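Local coordinates for protein formate dehydrogenase (Staphylococcus aureus, PDB 6TTB) that probably catalyses the NAD-dependent oxidation of formate to carbon dioxide and binds NAD, at residues 88-93 and 98-103; 34-39 and 81-86; 103-108 and 132-137; 111-116 and 341-346. All blocks are in the same frame, centred on the assembly; numbering follows the deposited sequence.

Interaction 1. Residues 88-93 and 98-103; sequences DVIISA and AYMTRE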
loop_
_atom_site.group_PDB
_atom_site.type_symbol
_atom_site.label_atom_id
_atom_site.label_comp_id
_atom_site.label_asym_id
_atom_site.label_seq_id
_atom_site.Cartn_x
_atom_site.Cartn_y
_atom_site.Cartn_z
ATOM N N ASP A 88 9.727 -20.202 -35.644
ATOM C CA ASP A 88 10.282 -21.386 -34.982
ATOM C C ASP A 88 10.002 -21.308 -33.477
ATOM O O ASP A 88 9.862 -22.325 -32.796
ATOM C CB ASP A 88 11.792 -21.430 -35.153
ATOM C CG ASP A 88 12.229 -21.994 -36.482
ATOM O OD1 ASP A 88 12.341 -21.202 -37.476
ATOM O OD2 ASP A 88 12.492 -23.186 -36.512
ATOM N N VAL A 89 9.946 -20.080 -32.965
ATOM C CA VAL A 89 9.833 -19.830 -31.540
ATOM C C VAL A 89 9.070 -18.529 -31.357
ATOM O O VAL A 89 9.403 -17.501 -31.979
ATOM C CB VAL A 89 11.218 -19.715 -30.860
ATOM C CG1 VAL A 89 11.059 -19.258 -29.427
ATOM C CG2 VAL A 89 12.045 -21.001 -30.945
ATOM N N ILE A 90 8.043 -18.568 -30.512
ATOM C CA ILE A 90 7.326 -17.352 -30.199
ATOM C C ILE A 90 7.692 -16.930 -28.765
ATOM O O ILE A 90 8.011 -17.785 -27.891
ATOM C CB ILE A 90 5.824 -17.571 -30.356
ATOM C CG1 ILE A 90 5.028 -16.288 -30.103
ATOM C CG2 ILE A 90 5.345 -18.742 -29.471
ATOM C CD1 ILE A 90 5.067 -15.300 -31.267
ATOM N N ILE A 91 7.661 -15.601 -28.541
ATOM C CA ILE A 91 8.030 -15.070 -27.247
ATOM C C ILE A 91 7.097 -13.928 -26.864
ATOM O O ILE A 91 6.885 -13.012 -27.654
ATOM C CB ILE A 91 9.504 -14.638 -27.250
ATOM C CG1 ILE A 91 10.441 -15.846 -27.471
ATOM C CG2 ILE A 91 9.799 -13.994 -25.936
ATOM C CD1 ILE A 91 11.956 -15.487 -27.657
ATOM N N SER A 92 6.582 -13.963 -25.638
ATOM C CA SER A 92 5.851 -12.810 -25.108
ATOM C C SER A 92 5.787 -12.871 -23.582
ATOM O O SER A 92 6.156 -13.884 -22.992
ATOM C CB SER A 92 4.459 -12.720 -25.673
ATOM O OG SER A 92 3.667 -13.741 -25.118
ATOM N N ALA A 93 5.283 -11.775 -22.971
ATOM C CA ALA A 93 5.132 -11.666 -21.533
ATOM C C ALA A 93 3.659 -11.739 -21.171
ATOM O O ALA A 93 2.792 -11.320 -21.938
ATOM C CB ALA A 93 5.717 -10.374 -21.092
ATOM N N ALA A 98 1.026 -12.570 -26.538
ATOM C CA ALA A 98 0.657 -13.106 -27.823
ATOM C C ALA A 98 -0.064 -14.426 -27.587
ATOM O O ALA A 98 0.570 -15.411 -27.168
ATOM C CB ALA A 98 1.905 -13.293 -28.639
ATOM N N TYR A 99 -1.404 -14.411 -27.786
ATOM C CA TYR A 99 -2.229 -15.587 -27.554
ATOM C C TYR A 99 -1.913 -16.668 -28.580
ATOM O O TYR A 99 -1.955 -16.430 -29.789
ATOM C CB TYR A 99 -3.702 -15.229 -27.517
ATOM C CG TYR A 99 -4.128 -14.618 -26.203
ATOM C CD1 TYR A 99 -4.269 -15.397 -25.035
ATOM C CD2 TYR A 99 -4.357 -13.241 -26.104
ATOM C CE1 TYR A 99 -4.611 -14.810 -23.816
ATOM C CE2 TYR A 99 -4.755 -12.650 -24.903
ATOM C CZ TYR A 99 -4.868 -13.429 -23.751
ATOM O OH TYR A 99 -5.240 -12.813 -22.574
ATOM N N MET A 100 -1.571 -17.862 -28.066
ATOM C CA MET A 100 -1.353 -19.017 -28.913
ATOM C C MET A 100 -2.543 -19.977 -28.784
ATOM O O MET A 100 -2.496 -20.949 -28.047
ATOM C CB MET A 100 -0.050 -19.690 -28.545
ATOM C CG MET A 100 1.176 -18.846 -28.964
ATOM S SD MET A 100 1.147 -18.140 -30.715
ATOM C CE MET A 100 1.060 -19.637 -31.689
ATOM N N THR A 101 -3.635 -19.636 -29.478
ATOM C CA THR A 101 -4.823 -20.454 -29.553
ATOM C C THR A 101 -4.527 -21.701 -30.400
ATOM O O THR A 101 -3.542 -21.772 -31.125
ATOM C CB THR A 101 -5.970 -19.649 -30.169
ATOM O OG1 THR A 101 -5.568 -19.300 -31.499
ATOM C CG2 THR A 101 -6.323 -18.397 -29.399
ATOM N N ARG A 102 -5.379 -22.708 -30.282
ATOM C CA ARG A 102 -5.298 -23.825 -31.190
ATOM C C ARG A 102 -5.290 -23.290 -32.603
ATOM O O ARG A 102 -4.508 -23.724 -33.406
ATOM C CB ARG A 102 -6.539 -24.691 -31.034
ATOM C CG ARG A 102 -6.470 -26.020 -31.760
ATOM C CD ARG A 102 -7.722 -26.677 -31.259
ATOM N NE ARG A 102 -7.488 -27.369 -29.997
ATOM C CZ ARG A 102 -6.798 -28.504 -29.901
ATOM N NH1 ARG A 102 -6.698 -29.151 -28.743
ATOM N NH2 ARG A 102 -6.272 -29.020 -30.995
ATOM N N GLU A 103 -6.207 -22.365 -32.900
ATOM C CA GLU A 103 -6.364 -21.832 -34.250
ATOM C C GLU A 103 -4.985 -21.445 -34.750
ATOM O O GLU A 103 -4.501 -22.020 -35.713
ATOM C CB GLU A 103 -7.385 -20.678 -34.304
#

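Interaction 2. Residues 34-39 and 81-86; sequences KIVALF and DKHLPD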
loop_
_atom_site.group_PDB
_atom_site.type_symbol
_atom_site.label_atom_id
_atom_site.label_comp_id
_atom_site.label_asym_id
_atom_site.label_seq_id
_atom_site.Cartn_x
_atom_site.Cartn_y
_atom_site.Cartn_z
ATOM N N LYS A 34 13.878 -18.888 -36.805
ATOM C CA LYS A 34 13.242 -17.574 -36.817
ATOM C C LYS A 34 12.441 -17.406 -35.540
ATOM O O LYS A 34 11.662 -18.277 -35.191
ATOM C CB LYS A 34 12.400 -17.379 -38.063
ATOM C CG LYS A 34 11.506 -16.157 -38.092
ATOM C CD LYS A 34 10.182 -16.524 -38.689
ATOM C CE LYS A 34 9.446 -15.349 -39.270
ATOM N NZ LYS A 34 9.401 -15.444 -40.737
ATOM N N ILE A 35 12.740 -16.330 -34.814
ATOM C CA ILE A 35 12.248 -16.060 -33.474
ATOM C C ILE A 35 11.363 -14.832 -33.536
ATOM O O ILE A 35 11.825 -13.759 -33.890
ATOM C CB ILE A 35 13.406 -15.767 -32.476
ATOM C CG1 ILE A 35 14.230 -17.007 -32.094
ATOM C CG2 ILE A 35 12.809 -15.143 -31.222
ATOM C CD1 ILE A 35 14.632 -17.865 -33.239
ATOM N N VAL A 36 10.138 -14.973 -33.073
ATOM C CA VAL A 36 9.204 -13.857 -33.123
ATOM C C VAL A 36 8.907 -13.415 -31.702
ATOM O O VAL A 36 8.694 -14.273 -30.791
ATOM C CB VAL A 36 7.905 -14.223 -33.842
ATOM C CG1 VAL A 36 7.291 -13.036 -34.485
ATOM C CG2 VAL A 36 8.119 -15.277 -34.869
ATOM N N ALA A 37 8.890 -12.081 -31.506
ATOM C CA ALA A 37 8.623 -11.572 -30.173
ATOM C C ALA A 37 7.504 -10.533 -30.222
ATOM O O ALA A 37 7.415 -9.760 -31.210
ATOM C CB ALA A 37 9.888 -11.034 -29.574
ATOM N N LEU A 38 6.612 -10.579 -29.200
ATOM C CA LEU A 38 5.692 -9.501 -28.992
ATOM C C LEU A 38 5.911 -8.865 -27.628
ATOM O O LEU A 38 5.832 -9.498 -26.565
ATOM C CB LEU A 38 4.249 -9.934 -29.168
ATOM C CG LEU A 38 3.262 -8.792 -28.903
ATOM C CD1 LEU A 38 3.188 -7.825 -30.114
ATOM C CD2 LEU A 38 1.885 -9.316 -28.525
ATOM N N PHE A 39 6.132 -7.566 -27.678
ATOM C CA PHE A 39 6.493 -6.805 -26.526
ATOM C C PHE A 39 5.721 -5.501 -26.544
ATOM O O PHE A 39 5.333 -5.013 -27.603
ATOM C CB PHE A 39 7.961 -6.528 -26.617
ATOM C CG PHE A 39 8.809 -7.739 -26.393
ATOM C CD1 PHE A 39 8.485 -8.660 -25.431
ATOM C CD2 PHE A 39 10.041 -7.852 -27.009
ATOM C CE1 PHE A 39 9.368 -9.675 -25.098
ATOM C CE2 PHE A 39 10.896 -8.907 -26.721
ATOM C CZ PHE A 39 10.564 -9.801 -25.757
ATOM N N ASP A 81 -0.143 -13.022 -37.774
ATOM C CA ASP A 81 -0.574 -14.050 -38.708
ATOM C C ASP A 81 0.492 -14.304 -39.793
ATOM O O ASP A 81 0.681 -15.437 -40.208
ATOM C CB ASP A 81 -1.998 -13.783 -39.211
ATOM N N LYS A 82 1.206 -13.252 -40.243
ATOM C CA LYS A 82 2.117 -13.418 -41.371
ATOM C C LYS A 82 3.452 -14.008 -40.891
ATOM O O LYS A 82 4.446 -13.931 -41.566
ATOM C CB LYS A 82 2.329 -12.069 -42.071
ATOM N N HIS A 83 3.492 -14.611 -39.710
ATOM C CA HIS A 83 4.749 -15.182 -39.248
ATOM C C HIS A 83 4.509 -16.620 -38.793
ATOM O O HIS A 83 5.429 -17.467 -38.732
ATOM C CB HIS A 83 5.380 -14.276 -38.193
ATOM C CG HIS A 83 6.069 -13.084 -38.781
ATOM N ND1 HIS A 83 7.292 -13.192 -39.467
ATOM C CD2 HIS A 83 5.735 -11.765 -38.810
ATOM C CE1 HIS A 83 7.657 -12.000 -39.909
ATOM N NE2 HIS A 83 6.714 -11.106 -39.520
ATOM N N LEU A 84 3.239 -16.898 -38.559
ATOM C CA LEU A 84 2.798 -18.194 -38.144
ATOM C C LEU A 84 3.378 -19.295 -39.060
ATOM O O LEU A 84 3.646 -20.424 -38.592
ATOM C CB LEU A 84 1.288 -18.097 -38.263
ATOM C CG LEU A 84 0.512 -18.145 -36.956
ATOM C CD1 LEU A 84 1.395 -17.848 -35.745
ATOM C CD2 LEU A 84 -0.691 -17.261 -37.019
ATOM N N PRO A 85 3.428 -19.085 -40.426
ATOM C CA PRO A 85 3.924 -20.117 -41.350
ATOM C C PRO A 85 5.344 -20.558 -41.097
ATOM O O PRO A 85 5.757 -21.602 -41.618
ATOM C CB PRO A 85 3.849 -19.463 -42.731
ATOM C CG PRO A 85 2.680 -18.521 -42.582
ATOM C CD PRO A 85 2.787 -17.971 -41.163
ATOM N N ASP A 86 6.110 -19.754 -40.328
ATOM C CA ASP A 86 7.548 -19.969 -40.316
ATOM C C ASP A 86 8.177 -19.658 -38.962
ATOM O O ASP A 86 9.270 -20.108 -38.672
ATOM C CB ASP A 86 8.252 -19.351 -41.522
ATOM C CG ASP A 86 7.689 -17.999 -41.938
ATOM O OD1 ASP A 86 6.774 -17.507 -41.225
ATOM O OD2 ASP A 86 8.216 -17.411 -42.938
#

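Interaction 3. Residues 103-108 and 132-137; sequences ERIEKA and HNIGVV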
loop_
_atom_site.group_PDB
_atom_site.type_symbol
_atom_site.label_atom_id
_atom_site.label_comp_id
_atom_site.label_asym_id
_atom_site.label_seq_id
_atom_site.Cartn_x
_atom_site.Cartn_y
_atom_site.Cartn_z
ATOM N N GLU A 103 -6.207 -22.365 -32.900
ATOM C CA GLU A 103 -6.364 -21.832 -34.250
ATOM C C GLU A 103 -4.985 -21.445 -34.750
ATOM O O GLU A 103 -4.501 -22.020 -35.713
ATOM C CB GLU A 103 -7.385 -20.678 -34.304
ATOM N N ARG A 104 -4.276 -20.612 -33.966
ATOM C CA ARG A 104 -2.976 -20.097 -34.388
ATOM C C ARG A 104 -1.895 -21.198 -34.436
ATOM O O ARG A 104 -0.977 -21.121 -35.226
ATOM C CB ARG A 104 -2.550 -18.952 -33.483
ATOM C CG ARG A 104 -2.509 -17.595 -34.150
ATOM C CD ARG A 104 -2.670 -16.679 -32.969
ATOM N NE ARG A 104 -2.505 -15.285 -33.284
ATOM C CZ ARG A 104 -3.440 -14.370 -33.063
ATOM N NH1 ARG A 104 -4.585 -14.751 -32.543
ATOM N NH2 ARG A 104 -3.249 -13.101 -33.424
ATOM N N ILE A 105 -1.982 -22.199 -33.563
ATOM C CA ILE A 105 -0.927 -23.189 -33.433
ATOM C C ILE A 105 -0.905 -24.052 -34.681
ATOM O O ILE A 105 0.172 -24.350 -35.209
ATOM C CB ILE A 105 -1.142 -24.056 -32.184
ATOM C CG1 ILE A 105 -0.475 -23.438 -30.938
ATOM C CG2 ILE A 105 -0.669 -25.501 -32.443
ATOM C CD1 ILE A 105 -0.990 -24.024 -29.642
ATOM N N GLU A 106 -2.114 -24.410 -35.142
ATOM C CA GLU A 106 -2.318 -25.277 -36.283
ATOM C C GLU A 106 -1.731 -24.665 -37.534
ATOM O O GLU A 106 -1.223 -25.396 -38.356
ATOM C CB GLU A 106 -3.783 -25.626 -36.420
ATOM C CG GLU A 106 -4.082 -26.860 -35.616
ATOM C CD GLU A 106 -5.531 -26.997 -35.240
ATOM O OE1 GLU A 106 -6.350 -26.154 -35.788
ATOM O OE2 GLU A 106 -5.872 -27.977 -34.402
ATOM N N LYS A 107 -1.771 -23.332 -37.616
ATOM C CA LYS A 107 -1.143 -22.517 -38.656
ATOM C C LYS A 107 0.392 -22.455 -38.534
ATOM O O LYS A 107 1.045 -21.925 -39.429
ATOM C CB LYS A 107 -1.668 -21.078 -38.586
ATOM C CG LYS A 107 -2.527 -20.619 -39.760
ATOM C CD LYS A 107 -4.038 -20.654 -39.493
ATOM C CE LYS A 107 -4.823 -19.490 -40.088
ATOM N NZ LYS A 107 -4.801 -18.279 -39.216
ATOM N N ALA A 108 0.969 -22.943 -37.422
ATOM C CA ALA A 108 2.406 -22.754 -37.213
ATOM C C ALA A 108 3.151 -24.099 -37.243
ATOM O O ALA A 108 3.692 -24.574 -36.246
ATOM C CB ALA A 108 2.667 -22.001 -35.945
ATOM N N HIS A 132 0.746 -30.850 -30.674
ATOM C CA HIS A 132 1.602 -30.498 -31.807
ATOM C C HIS A 132 3.066 -30.590 -31.390
ATOM O O HIS A 132 3.959 -30.219 -32.140
ATOM C CB HIS A 132 1.267 -29.065 -32.272
ATOM C CG HIS A 132 -0.022 -29.002 -33.003
ATOM N ND1 HIS A 132 -1.233 -29.153 -32.363
ATOM C CD2 HIS A 132 -0.295 -28.984 -34.328
ATOM C CE1 HIS A 132 -2.200 -29.149 -33.253
ATOM N NE2 HIS A 132 -1.654 -29.016 -34.469
ATOM N N ASN A 133 3.289 -30.934 -30.130
ATOM C CA ASN A 133 4.630 -31.164 -29.651
ATOM C C ASN A 133 5.483 -29.873 -29.704
ATOM O O ASN A 133 6.678 -29.916 -29.956
ATOM C CB ASN A 133 5.188 -32.472 -30.220
ATOM C CG ASN A 133 6.335 -32.969 -29.396
ATOM O OD1 ASN A 133 7.246 -33.530 -29.919
ATOM N ND2 ASN A 133 6.380 -32.611 -28.134
ATOM N N ILE A 134 4.847 -28.750 -29.392
ATOM C CA ILE A 134 5.483 -27.488 -29.037
ATOM C C ILE A 134 5.791 -27.491 -27.532
ATOM O O ILE A 134 4.947 -27.856 -26.742
ATOM C CB ILE A 134 4.476 -26.374 -29.353
ATOM C CG1 ILE A 134 4.276 -26.150 -30.835
ATOM C CG2 ILE A 134 4.757 -25.068 -28.612
ATOM C CD1 ILE A 134 2.887 -25.669 -31.100
ATOM N N GLY A 135 6.984 -27.004 -27.151
ATOM C CA GLY A 135 7.364 -26.866 -25.757
ATOM C C GLY A 135 6.961 -25.499 -25.238
ATOM O O GLY A 135 6.966 -24.532 -25.993
ATOM N N VAL A 136 6.678 -25.418 -23.951
ATOM C CA VAL A 136 6.251 -24.173 -23.338
ATOM C C VAL A 136 7.008 -23.967 -22.027
ATOM O O VAL A 136 6.953 -24.824 -21.110
ATOM C CB VAL A 136 4.744 -24.206 -23.074
ATOM C CG1 VAL A 136 4.303 -23.058 -22.205
ATOM C CG2 VAL A 136 3.957 -24.254 -24.389
ATOM N N VAL A 137 7.679 -22.810 -21.916
ATOM C CA VAL A 137 8.560 -22.584 -20.791
ATOM C C VAL A 137 8.432 -21.142 -20.406
ATOM O O VAL A 137 8.438 -20.278 -21.269
ATOM C CB VAL A 137 10.030 -22.914 -21.106
ATOM C CG1 VAL A 137 10.139 -24.288 -21.691
ATOM C CG2 VAL A 137 10.601 -21.910 -22.071
#

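Interaction 4. Residues 111-116 and 341-346; sequences LKLAIT and KDILER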
loop_
_atom_site.group_PDB
_atom_site.type_symbol
_atom_site.label_atom_id
_atom_site.label_comp_id
_atom_site.label_asym_id
_atom_site.label_seq_id
_atom_site.Cartn_x
_atom_site.Cartn_y
_atom_site.Cartn_z
ATOM N N LEU A 111 6.722 -24.321 -35.383
ATOM C CA LEU A 111 6.865 -23.711 -34.085
ATOM C C LEU A 111 7.183 -24.812 -33.060
ATOM O O LEU A 111 6.629 -25.890 -33.084
ATOM C CB LEU A 111 5.544 -23.026 -33.786
ATOM C CG LEU A 111 5.306 -22.711 -32.329
ATOM C CD1 LEU A 111 6.196 -21.567 -31.895
ATOM C CD2 LEU A 111 3.860 -22.379 -32.112
ATOM N N LYS A 112 8.127 -24.555 -32.205
ATOM C CA LYS A 112 8.692 -25.635 -31.452
ATOM C C LYS A 112 8.716 -25.202 -30.007
ATOM O O LYS A 112 8.581 -26.036 -29.098
ATOM C CB LYS A 112 10.076 -25.969 -32.010
ATOM C CG LYS A 112 10.110 -26.528 -33.443
ATOM C CD LYS A 112 11.556 -26.847 -33.917
ATOM C CE LYS A 112 12.272 -25.716 -34.675
ATOM N NZ LYS A 112 11.718 -25.555 -36.048
ATOM N N LEU A 113 8.763 -23.864 -29.805
ATOM C CA LEU A 113 9.016 -23.324 -28.463
ATOM C C LEU A 113 8.260 -22.018 -28.260
ATOM O O LEU A 113 8.400 -21.038 -29.021
ATOM C CB LEU A 113 10.529 -23.176 -28.208
ATOM C CG LEU A 113 10.931 -22.908 -26.750
ATOM C CD1 LEU A 113 10.224 -23.804 -25.770
ATOM C CD2 LEU A 113 12.487 -22.925 -26.523
ATOM N N ALA A 114 7.404 -22.044 -27.252
ATOM C CA ALA A 114 6.724 -20.835 -26.829
ATOM C C ALA A 114 7.291 -20.394 -25.487
ATOM O O ALA A 114 7.085 -21.041 -24.457
ATOM C CB ALA A 114 5.244 -21.091 -26.744
ATOM N N ILE A 115 8.048 -19.307 -25.512
ATOM C CA ILE A 115 8.645 -18.827 -24.273
ATOM C C ILE A 115 7.748 -17.735 -23.717
ATOM O O ILE A 115 7.367 -16.817 -24.464
ATOM C CB ILE A 115 10.045 -18.278 -24.550
ATOM C CG1 ILE A 115 10.909 -19.241 -25.364
ATOM C CG2 ILE A 115 10.720 -17.861 -23.261
ATOM C CD1 ILE A 115 12.217 -18.620 -25.642
ATOM N N THR A 116 7.442 -17.846 -22.428
ATOM C CA THR A 116 6.793 -16.800 -21.682
ATOM C C THR A 116 7.862 -15.889 -21.034
ATOM O O THR A 116 8.431 -16.215 -19.988
ATOM C CB THR A 116 5.922 -17.412 -20.571
ATOM O OG1 THR A 116 4.908 -18.335 -21.034
ATOM C CG2 THR A 116 5.331 -16.368 -19.670
ATOM N N LYS A 341 17.152 -15.551 -22.237
ATOM C CA LYS A 341 18.424 -15.722 -22.924
ATOM C C LYS A 341 18.944 -17.123 -22.658
ATOM O O LYS A 341 19.272 -17.837 -23.596
ATOM C CB LYS A 341 19.455 -14.632 -22.572
ATOM C CG LYS A 341 19.222 -13.254 -23.180
ATOM C CD LYS A 341 20.508 -12.529 -23.509
ATOM C CE LYS A 341 20.589 -11.127 -22.909
ATOM N NZ LYS A 341 20.447 -10.036 -23.920
ATOM N N ASP A 342 18.982 -17.509 -21.386
ATOM C CA ASP A 342 19.490 -18.836 -21.029
ATOM C C ASP A 342 18.686 -19.942 -21.737
ATOM O O ASP A 342 19.247 -20.916 -22.288
ATOM C CB ASP A 342 19.570 -19.052 -19.520
ATOM C CG ASP A 342 20.295 -20.339 -19.184
ATOM O OD1 ASP A 342 21.598 -20.345 -19.234
ATOM O OD2 ASP A 342 19.579 -21.364 -18.896
ATOM N N ILE A 343 17.365 -19.795 -21.723
ATOM C CA ILE A 343 16.493 -20.767 -22.365
ATOM C C ILE A 343 16.922 -20.949 -23.816
ATOM O O ILE A 343 17.223 -22.069 -24.229
ATOM C CB ILE A 343 15.034 -20.299 -22.247
ATOM C CG1 ILE A 343 14.391 -20.798 -20.948
ATOM C CG2 ILE A 343 14.225 -20.662 -23.477
ATOM C CD1 ILE A 343 13.417 -19.803 -20.329
ATOM N N LEU A 344 16.889 -19.842 -24.589
ATOM C CA LEU A 344 17.220 -19.855 -26.010
ATOM C C LEU A 344 18.587 -20.517 -26.244
ATOM O O LEU A 344 18.791 -21.176 -27.255
ATOM C CB LEU A 344 17.235 -18.432 -26.527
ATOM C CG LEU A 344 15.913 -17.683 -26.461
ATOM C CD1 LEU A 344 16.084 -16.273 -27.004
ATOM C CD2 LEU A 344 14.842 -18.390 -27.242
ATOM N N GLU A 345 19.528 -20.315 -25.316
ATOM C CA GLU A 345 20.846 -20.919 -25.414
ATOM C C GLU A 345 20.696 -22.459 -25.342
ATOM O O GLU A 345 20.945 -23.176 -26.329
ATOM C CB GLU A 345 21.760 -20.276 -24.362
ATOM C CG GLU A 345 23.224 -20.331 -24.706
ATOM C CD GLU A 345 23.579 -19.661 -26.015
ATOM O OE1 GLU A 345 23.837 -18.463 -25.981
ATOM O OE2 GLU A 345 23.573 -20.344 -27.076
ATOM N N ARG A 346 20.158 -22.955 -24.219
ATOM C CA ARG A 346 19.897 -24.382 -24.094
ATOM C C ARG A 346 19.093 -24.908 -25.302
ATOM O O ARG A 346 19.457 -25.898 -25.921
ATOM C CB ARG A 346 19.151 -24.666 -22.794
ATOM C CG ARG A 346 19.839 -24.107 -21.570
ATOM C CD ARG A 346 19.295 -24.790 -20.334
ATOM N NE ARG A 346 19.768 -24.100 -19.126
ATOM C CZ ARG A 346 19.976 -24.704 -17.965
ATOM N NH1 ARG A 346 19.670 -25.988 -17.813
ATOM N NH2 ARG A 346 20.402 -24.012 -16.938
#

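Interaction 1. Residues 88-93 and 98-103
Ser92 and Ala98, with Ile90 and Met100 behind them, join the first strand of a beta-alpha-beta unit to the loop that carries the chain toward its helix; strand 89-92, helix 102-106 and strand 113-116 make up the unit. The polar link is a weak hydrogen bond. The backbone N of Ala98 donates to Ser92 OG at 3.2 Å, with a fairly straight angle of 162° at the hydrogen. The serine hydroxyl lies between its own backbone N and carbonyl carbon (chi1 72°), which turns it to the loop. A small hydroxyl suits this buried place, since it gives a backbone N-H a partner without bulk. Beside this bond Ser92 CB and Ala98 CB meet at 4.0 Å, and the short methyl of the alanine permits the loop to run close to the strand. Further back along the strand, Ile90 reaches out with its CG2 branch and touches Met100 CG at 4.2 Å. The methionine chain is compact, all three of its torsions lying near -60°, and an unbranched apolar residue suits such a buried spot. Beyond it Thr101 is the N-cap of helix 102-106, its OG1 bonded to the N of Arg104. The contact is buried: Ile90 also packs on Val36 and Ala114 of the two flanking strands, Ala98 lies against Leu38 of strand 34-38, and His123 borders Ser92.

Interaction 2. Residues 34-39 and 81-86
The His83 imidazole presents its ND1 edge to Lys34, whose CE and NZ both come up at that edge close to the ring plane, while Val36 CG1 approaches the histidine obliquely, nearest to its CB at 4.4 Å. The lysine and histidine side chains cross at about a right angle. Lys34 NZ is 3.3 Å from His83 ND1, but the angle is too poor for a hydrogen bond. The ammonium is held instead by a salt bridge to the second flat group, the Asp86 carboxylate, with NZ 3.2 Å from OD2. The long lysine chain can pass the histidine edge and reach the carboxylate because it leaves the strand with CG anti to N (chi1 170°) and then bends at chi2 and chi4; on the way its CD passes 3.7 Å from Asp86 O. Asp86 is placed by a beta turn of residues 83-86, closed by Asp86 N donating to His83 O at 2.9 Å. Val36 is branched and apolar, which suits a buried strand. The loop thus lies over one face of the parallel sheet, where His83 also touches Ile71 of strand 69-73 and Val36 packs between that strand and Ile90 of strand 89-92.

Interaction 3. Residues 103-108 and 132-137
Ile105, in the short helix 102-106, and His132, just after helix 126-131, face each other with their CA atoms 7.9 Å apart; just past the histidine a Schellman motif, with Asn133 at positive phi, turns the chain toward strand 135-138. The main contact is CH-pi: Ile105 CG2 stands over one face of the His132 ring, 3.7 Å from its centroid and 16° off the ring normal. The imidazole is held in place by its ND1, which is hydrogen-bonded to Ala128 O in the last turn of the preceding helix. The same CG2 methyl meets Ile134 CD1 at 3.8 Å, so one branch of the isoleucine serves both partners, and the beta-branched shape suits this wedge between ring and aliphatic chain. At the outer side Glu106 adds its methylene, CG lying 3.4 Å from His132 NE2. Its carboxylate is turned 49° from the ring plane without touching the ring nitrogens, and makes a long, weak ion pair with Arg102. Inward, the contact becomes apolar: Ile105 rests on Ala128 and Ala129 of helix 126-131, Ile134 also packs on Ala129 and on Leu111, and strand 135-138 continues into the sheet beside strand 113-116.

Interaction 4. Residues 111-116 and 341-346
Ile115 and Ile343 meet although more than two hundred residues separate them in the chain, because the late helix 330-348 returns to pack on the N-terminal sheet. Helix and strand run nearly antiparallel, at 163°, with segment axes 10.3 Å apart, a spacing filled by aliphatic side chains. Ile115 extends its CG1 arm (chi2 177°) so that CD1 reaches Ile343 CG2 at 3.6 Å; the two side chains slide past each other in opposite directions. Two residues earlier on the same face of the strand, Leu113 offers CD2 to that same methyl, 4.2 Å from Ile343 CG2. Ile343 CG2 thus touches both strand residues. Ile115 CD1 also lies beside Leu344 CD2, but their modelled separation is doubtful. Branched aliphatic side chains on both elements, Leu113 and Ile115 from the strand and Ile343 and Leu344 from the helix, suit a buried apolar seam. On the outer side of the helix, one turn apart, Arg346 NE donates to Asp342 OD2 at 2.8 Å, meeting the carboxylate on its syn side in a salt bridge. Such a return of a C-terminal helix to the first domain is found in D-2-hydroxyacid dehydrogenases. Around it, Leu344 packs on Leu59 and Leu63 of helix 59-64, Ile343 touches Val137 of strand 135-138, and Ile115 lies against Ile91 of strand 89-92.

From the N terminus, interaction 2 is the first to close, bringing the loop at 81-86 back to strand 34-38. Interaction 1 follows in series with a tight loop from strand 89-92, and it hands Glu103 on to interaction 3, which spans strand 113-116 and helix 126-131. Interaction 4 opens inside that span, at 111-116, and closes only at 341-346, so interactions 3 and 4 cross. All four reach one five-stranded parallel sheet of flavodoxin-like order. Interactions 1 and 2 involve one face of it, where helix 102-106 also lies; interaction 4 brings helix 330-348 to the other, and interaction 3 ties helix 102-106 to the margin next to strand 135-138, the last of the five.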